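Local atomic coordinates of protein yxeP (Bacillus subtilis, PDB entry 1YSJ), a protein that probably catalyses the metal-dependent deacetylation of N-acetylcysteine to acetate and cysteine, a step in the breakdown of S-(2-succino)cysteine as a sulfur source. Residues T118-S130 with H374-A388. The protein carries 1 engineered substitution. Numbering follows the deposited sequence.
Sequences TMHACGHDFHTAS and HHPAFTLDEEALTVA. With NI (nickel (II) ion), chain C; NI (nickel (II) ion), chain D.
One face of the Phe-378 ring is laid against the backbone of 121-123: Ala-121 O stands 3.2 Å from Phe-378 CG, offset toward the rim, and Cys-122 N lies higher above the same face. With CG anti to the backbone N (chi1 169°), the ring extends along 121-123, and Phe-378 CE2 reaches Gly-123 N at 3.3 Å. The Phe-126 ring carries Ser-130 OG over one face, toward the rim, and meets Ala-384 C and Leu-385 N at its edge, in plane; Leu-385 CD2 comes obliquely to Phe-126 CD1 (3.6 Å). The His-374 ring turns its edge to Cys-122 SG. The axes of the helical segments 124-130 and 384-388 cross at -49°. Ala-121 O also accepts from His-374 N at 2.8 Å, a fairly straight bond (162°) whose donor sits above the carbonyl plane. With an alanine at Phe-378, Ala-121 O and Gly-123 N would probably lose the ring packed against them, leaving a gap beside 121-123. In this dinuclear M20-family site Cys-122 SG bridges both nickel ions; His-124 and His-182 bind the chain C nickel, His-374 and Glu-158 the chain D nickel. Since the shared sulfur and water 1 each bond both ions, their spacing probably depends on how these segments are held together.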
loop_
_atom_site.group_PDB
_atom_site.type_symbol
_atom_site.label_atom_id
_atom_site.label_comp_id
_atom_site.label_asym_id
_atom_site.label_seq_id
_atom_site.Cartn_x
_atom_site.Cartn_y
_atom_site.Cartn_z
ATOM N N THR A 118 26.863 -6.691 10.993
ATOM C CA THR A 118 27.525 -6.978 9.723
ATOM C C THR A 118 28.108 -8.393 9.747
ATOM O O THR A 118 28.647 -8.836 10.764
ATOM C CB THR A 118 28.614 -5.928 9.389
ATOM O OG1 THR A 118 28.040 -4.617 9.445
ATOM C CG2 THR A 118 29.182 -6.138 7.983
HETATM N N MSE A 119 27.975 -9.103 8.628
HETATM C CA MSE A 119 28.445 -10.481 8.521
HETATM C C MSE A 119 28.693 -10.906 7.084
HETATM O O MSE A 119 27.926 -10.561 6.186
HETATM C CB MSE A 119 27.448 -11.450 9.166
HETATM C CG MSE A 119 27.691 -12.910 8.816
HETATM SE SE MSE A 119 26.306 -14.146 9.402
HETATM C CE MSE A 119 24.801 -12.972 9.321
ATOM N N HIS A 120 29.760 -11.677 6.889
ATOM C CA HIS A 120 30.007 -12.374 5.637
ATOM C C HIS A 120 29.116 -13.614 5.540
ATOM O O HIS A 120 29.592 -14.747 5.647
ATOM C CB HIS A 120 31.493 -12.747 5.518
ATOM C CG HIS A 120 32.324 -11.699 4.847
ATOM N ND1 HIS A 120 32.156 -11.352 3.523
ATOM C CD2 HIS A 120 33.335 -10.928 5.311
ATOM C CE1 HIS A 120 33.020 -10.405 3.204
ATOM N NE2 HIS A 120 33.746 -10.127 4.273
ATOM N N ALA A 121 27.820 -13.386 5.331
ATOM C CA ALA A 121 26.818 -14.454 5.311
ATOM C C ALA A 121 26.631 -15.078 3.925
ATOM O O ALA A 121 25.721 -15.878 3.711
ATOM C CB ALA A 121 25.483 -13.933 5.849
ATOM N N CYS A 122 27.497 -14.712 2.990
ATOM C CA CYS A 122 27.431 -15.243 1.633
ATOM C C CYS A 122 28.759 -15.881 1.197
ATOM O O CYS A 122 28.908 -16.286 0.049
ATOM C CB CYS A 122 26.995 -14.144 0.661
ATOM S SG CYS A 122 26.127 -14.749 -0.813
ATOM N N GLY A 123 29.715 -15.963 2.125
ATOM C CA GLY A 123 31.002 -16.629 1.876
ATOM C C GLY A 123 31.999 -15.878 0.999
ATOM O O GLY A 123 32.920 -16.482 0.457
ATOM N N HIS A 124 31.837 -14.562 0.877
ATOM C CA HIS A 124 32.720 -13.743 0.041
ATOM C C HIS A 124 34.127 -13.634 0.622
ATOM O O HIS A 124 35.101 -13.406 -0.112
ATOM C CB HIS A 124 32.113 -12.358 -0.176
ATOM C CG HIS A 124 30.846 -12.372 -0.977
ATOM N ND1 HIS A 124 30.276 -11.225 -1.488
ATOM C CD2 HIS A 124 30.044 -13.395 -1.365
ATOM C CE1 HIS A 124 29.171 -11.538 -2.142
ATOM N NE2 HIS A 124 29.009 -12.848 -2.084
ATOM N N ASP A 125 34.224 -13.786 1.942
ATOM C CA ASP A 125 35.507 -13.930 2.610
ATOM C C ASP A 125 36.234 -15.173 2.070
ATOM O O ASP A 125 37.413 -15.099 1.712
ATOM C CB ASP A 125 35.331 -13.989 4.141
ATOM C CG ASP A 125 34.329 -15.051 4.594
ATOM O OD1 ASP A 125 33.394 -15.384 3.834
ATOM O OD2 ASP A 125 34.469 -15.549 5.731
ATOM N N PHE A 126 35.509 -16.294 1.989
ATOM C CA PHE A 126 35.993 -17.520 1.349
ATOM C C PHE A 126 36.417 -17.330 -0.112
ATOM O O PHE A 126 37.501 -17.771 -0.495
ATOM C CB PHE A 126 34.958 -18.647 1.474
ATOM C CG PHE A 126 35.197 -19.808 0.540
ATOM C CD1 PHE A 126 36.201 -20.736 0.800
ATOM C CD2 PHE A 126 34.404 -19.978 -0.594
ATOM C CE1 PHE A 126 36.423 -21.807 -0.061
ATOM C CE2 PHE A 126 34.616 -21.048 -1.464
ATOM C CZ PHE A 126 35.629 -21.965 -1.196
ATOM N N HIS A 127 35.571 -16.688 -0.922
ATOM C CA HIS A 127 35.902 -16.437 -2.330
ATOM C C HIS A 127 37.208 -15.664 -2.454
ATOM O O HIS A 127 38.075 -16.034 -3.250
ATOM C CB HIS A 127 34.794 -15.668 -3.061
ATOM C CG HIS A 127 33.467 -16.359 -3.059
ATOM N ND1 HIS A 127 32.276 -15.674 -3.162
ATOM C CD2 HIS A 127 33.141 -17.669 -2.951
ATOM C CE1 HIS A 127 31.273 -16.534 -3.126
ATOM N NE2 HIS A 127 31.772 -17.749 -2.992
ATOM N N THR A 128 37.330 -14.602 -1.653
ATOM C CA THR A 128 38.506 -13.735 -1.646
ATOM C C THR A 128 39.782 -14.491 -1.272
ATOM O O THR A 128 40.756 -14.466 -2.027
ATOM C CB THR A 128 38.292 -12.508 -0.714
ATOM O OG1 THR A 128 37.236 -11.694 -1.246
ATOM C CG2 THR A 128 39.566 -11.670 -0.587
ATOM N N ALA A 129 39.765 -15.167 -0.126
ATOM C CA ALA A 129 40.926 -15.937 0.337
ATOM C C ALA A 129 41.356 -17.023 -0.660
ATOM O O ALA A 129 42.549 -17.204 -0.892
ATOM C CB ALA A 129 40.666 -16.537 1.708
ATOM N N SER A 130 40.379 -17.714 -1.253
ATOM C CA SER A 130 40.626 -18.732 -2.285
ATOM C C SER A 130 41.369 -18.176 -3.488
ATOM O O SER A 130 42.367 -18.753 -3.920
ATOM C CB SER A 130 39.314 -19.360 -2.763
ATOM O OG SER A 130 38.737 -20.180 -1.764
ATOM N N HIS A 374 22.974 -15.968 3.071
ATOM C CA HIS A 374 22.333 -14.853 3.790
ATOM C C HIS A 374 21.746 -15.201 5.161
ATOM O O HIS A 374 21.271 -14.320 5.877
ATOM C CB HIS A 374 21.290 -14.143 2.912
ATOM C CG HIS A 374 21.884 -13.373 1.772
ATOM N ND1 HIS A 374 21.416 -12.135 1.388
ATOM C CD2 HIS A 374 22.915 -13.659 0.944
ATOM C CE1 HIS A 374 22.126 -11.697 0.363
ATOM N NE2 HIS A 374 23.043 -12.603 0.074
ATOM N N HIS A 375 21.788 -16.476 5.530
ATOM C CA HIS A 375 21.325 -16.896 6.841
ATOM C C HIS A 375 22.322 -16.428 7.908
ATOM O O HIS A 375 23.524 -16.485 7.683
ATOM C CB HIS A 375 21.162 -18.417 6.883
ATOM C CG HIS A 375 20.341 -18.905 8.033
ATOM N ND1 HIS A 375 19.004 -19.221 7.912
ATOM C CD2 HIS A 375 20.665 -19.128 9.328
ATOM C CE1 HIS A 375 18.540 -19.616 9.084
ATOM N NE2 HIS A 375 19.528 -19.570 9.960
ATOM N N PRO A 376 21.822 -15.938 9.060
ATOM C CA PRO A 376 22.679 -15.573 10.203
ATOM C C PRO A 376 23.641 -16.678 10.674
ATOM O O PRO A 376 24.711 -16.371 11.205
ATOM C CB PRO A 376 21.671 -15.250 11.310
ATOM C CG PRO A 376 20.440 -14.832 10.590
ATOM C CD PRO A 376 20.398 -15.659 9.334
ATOM N N ALA A 377 23.258 -17.940 10.485
ATOM C CA ALA A 377 24.069 -19.082 10.920
ATOM C C ALA A 377 24.844 -19.731 9.768
ATOM O O ALA A 377 25.391 -20.826 9.922
ATOM C CB ALA A 377 23.199 -20.116 11.636
ATOM N N PHE A 378 24.885 -19.042 8.626
ATOM C CA PHE A 378 25.597 -19.504 7.431
ATOM C C PHE A 378 27.037 -19.933 7.741
ATOM O O PHE A 378 27.770 -19.220 8.435
ATOM C CB PHE A 378 25.579 -18.401 6.364
ATOM C CG PHE A 378 26.494 -18.650 5.199
ATOM C CD1 PHE A 378 26.035 -19.318 4.069
ATOM C CD2 PHE A 378 27.814 -18.195 5.224
ATOM C CE1 PHE A 378 26.879 -19.542 2.975
ATOM C CE2 PHE A 378 28.666 -18.415 4.137
ATOM C CZ PHE A 378 28.194 -19.091 3.011
ATOM N N THR A 379 27.421 -21.098 7.220
ATOM C CA THR A 379 28.753 -21.676 7.433
ATOM C C THR A 379 29.350 -22.226 6.138
ATOM O O THR A 379 28.655 -22.374 5.128
ATOM C CB THR A 379 28.717 -22.851 8.441
ATOM O OG1 THR A 379 27.727 -23.804 8.029
ATOM C CG2 THR A 379 28.415 -22.367 9.862
ATOM N N LEU A 380 30.642 -22.539 6.189
ATOM C CA LEU A 380 31.328 -23.234 5.106
ATOM C C LEU A 380 32.500 -24.042 5.666
ATOM O O LEU A 380 33.109 -23.648 6.662
ATOM C CB LEU A 380 31.784 -22.248 4.016
ATOM C CG LEU A 380 32.735 -21.105 4.389
ATOM C CD1 LEU A 380 34.193 -21.456 4.067
ATOM C CD2 LEU A 380 32.314 -19.828 3.669
ATOM N N ASP A 381 32.790 -25.176 5.032
ATOM C CA ASP A 381 33.915 -26.031 5.418
ATOM C C ASP A 381 35.172 -25.464 4.768
ATOM O O ASP A 381 35.253 -25.364 3.542
ATOM C CB ASP A 381 33.668 -27.470 4.955
ATOM C CG ASP A 381 34.519 -28.494 5.693
ATOM O OD1 ASP A 381 35.728 -28.251 5.915
ATOM O OD2 ASP A 381 33.976 -29.570 6.035
ATOM N N GLU A 382 36.147 -25.093 5.595
ATOM C CA GLU A 382 37.350 -24.394 5.129
ATOM C C GLU A 382 38.316 -25.276 4.330
ATOM O O GLU A 382 39.292 -24.777 3.768
ATOM C CB GLU A 382 38.070 -23.714 6.300
ATOM C CG GLU A 382 37.337 -22.484 6.836
ATOM C CD GLU A 382 37.787 -22.064 8.231
ATOM O OE1 GLU A 382 38.157 -22.944 9.040
ATOM O OE2 GLU A 382 37.754 -20.849 8.524
ATOM N N GLU A 383 38.037 -26.576 4.265
ATOM C CA GLU A 383 38.804 -27.484 3.409
ATOM C C GLU A 383 38.640 -27.130 1.926
ATOM O O GLU A 383 39.513 -27.438 1.109
ATOM C CB GLU A 383 38.411 -28.946 3.655
ATOM C CG GLU A 383 38.671 -29.458 5.081
ATOM C CD GLU A 383 40.128 -29.833 5.354
ATOM O OE1 GLU A 383 41.036 -29.371 4.623
ATOM O OE2 GLU A 383 40.363 -30.596 6.318
ATOM N N ALA A 384 37.528 -26.474 1.597
ATOM C CA ALA A 384 37.251 -26.010 0.233
ATOM C C ALA A 384 38.226 -24.928 -0.244
ATOM O O ALA A 384 38.312 -24.653 -1.444
ATOM C CB ALA A 384 35.816 -25.520 0.119
ATOM N N LEU A 385 38.951 -24.321 0.697
ATOM C CA LEU A 385 39.955 -23.305 0.388
ATOM C C LEU A 385 41.114 -23.870 -0.425
ATOM O O LEU A 385 41.631 -23.207 -1.321
ATOM C CB LEU A 385 40.478 -22.654 1.667
ATOM C CG LEU A 385 39.604 -21.573 2.307
ATOM C CD1 LEU A 385 40.005 -21.359 3.770
ATOM C CD2 LEU A 385 39.682 -20.266 1.518
ATOM N N THR A 386 41.514 -25.095 -0.102
ATOM C CA THR A 386 42.490 -25.824 -0.905
ATOM C C THR A 386 41.893 -26.124 -2.283
ATOM O O THR A 386 42.487 -25.787 -3.311
ATOM C CB THR A 386 42.932 -27.124 -0.194
ATOM O OG1 THR A 386 43.476 -26.793 1.088
ATOM C CG2 THR A 386 43.982 -27.879 -1.007
ATOM N N VAL A 387 40.703 -26.724 -2.288
ATOM C CA VAL A 387 40.007 -27.093 -3.523
ATOM C C VAL A 387 39.935 -25.926 -4.501
ATOM O O VAL A 387 40.382 -26.040 -5.643
ATOM C CB VAL A 387 38.569 -27.628 -3.250
ATOM C CG1 VAL A 387 37.896 -28.053 -4.553
ATOM C CG2 VAL A 387 38.599 -28.801 -2.259
ATOM N N ALA A 388 39.387 -24.806 -4.037
ATOM C CA ALA A 388 39.092 -23.665 -4.890
ATOM C C ALA A 388 40.343 -22.954 -5.401
ATOM O O ALA A 388 40.398 -22.548 -6.564
ATOM C CB ALA A 388 38.174 -22.687 -4.160
HETATM NI NI NI C . 27.477 -13.990 -2.825
HETATM NI NI NI D . 24.730 -12.677 -1.446
HETATM O O HOH W 1 25.936 -13.184 -3.548
HETATM O O HOH W 2 28.326 -13.281 -4.812
HETATM O O HOH W 3 23.312 -13.606 -3.059
#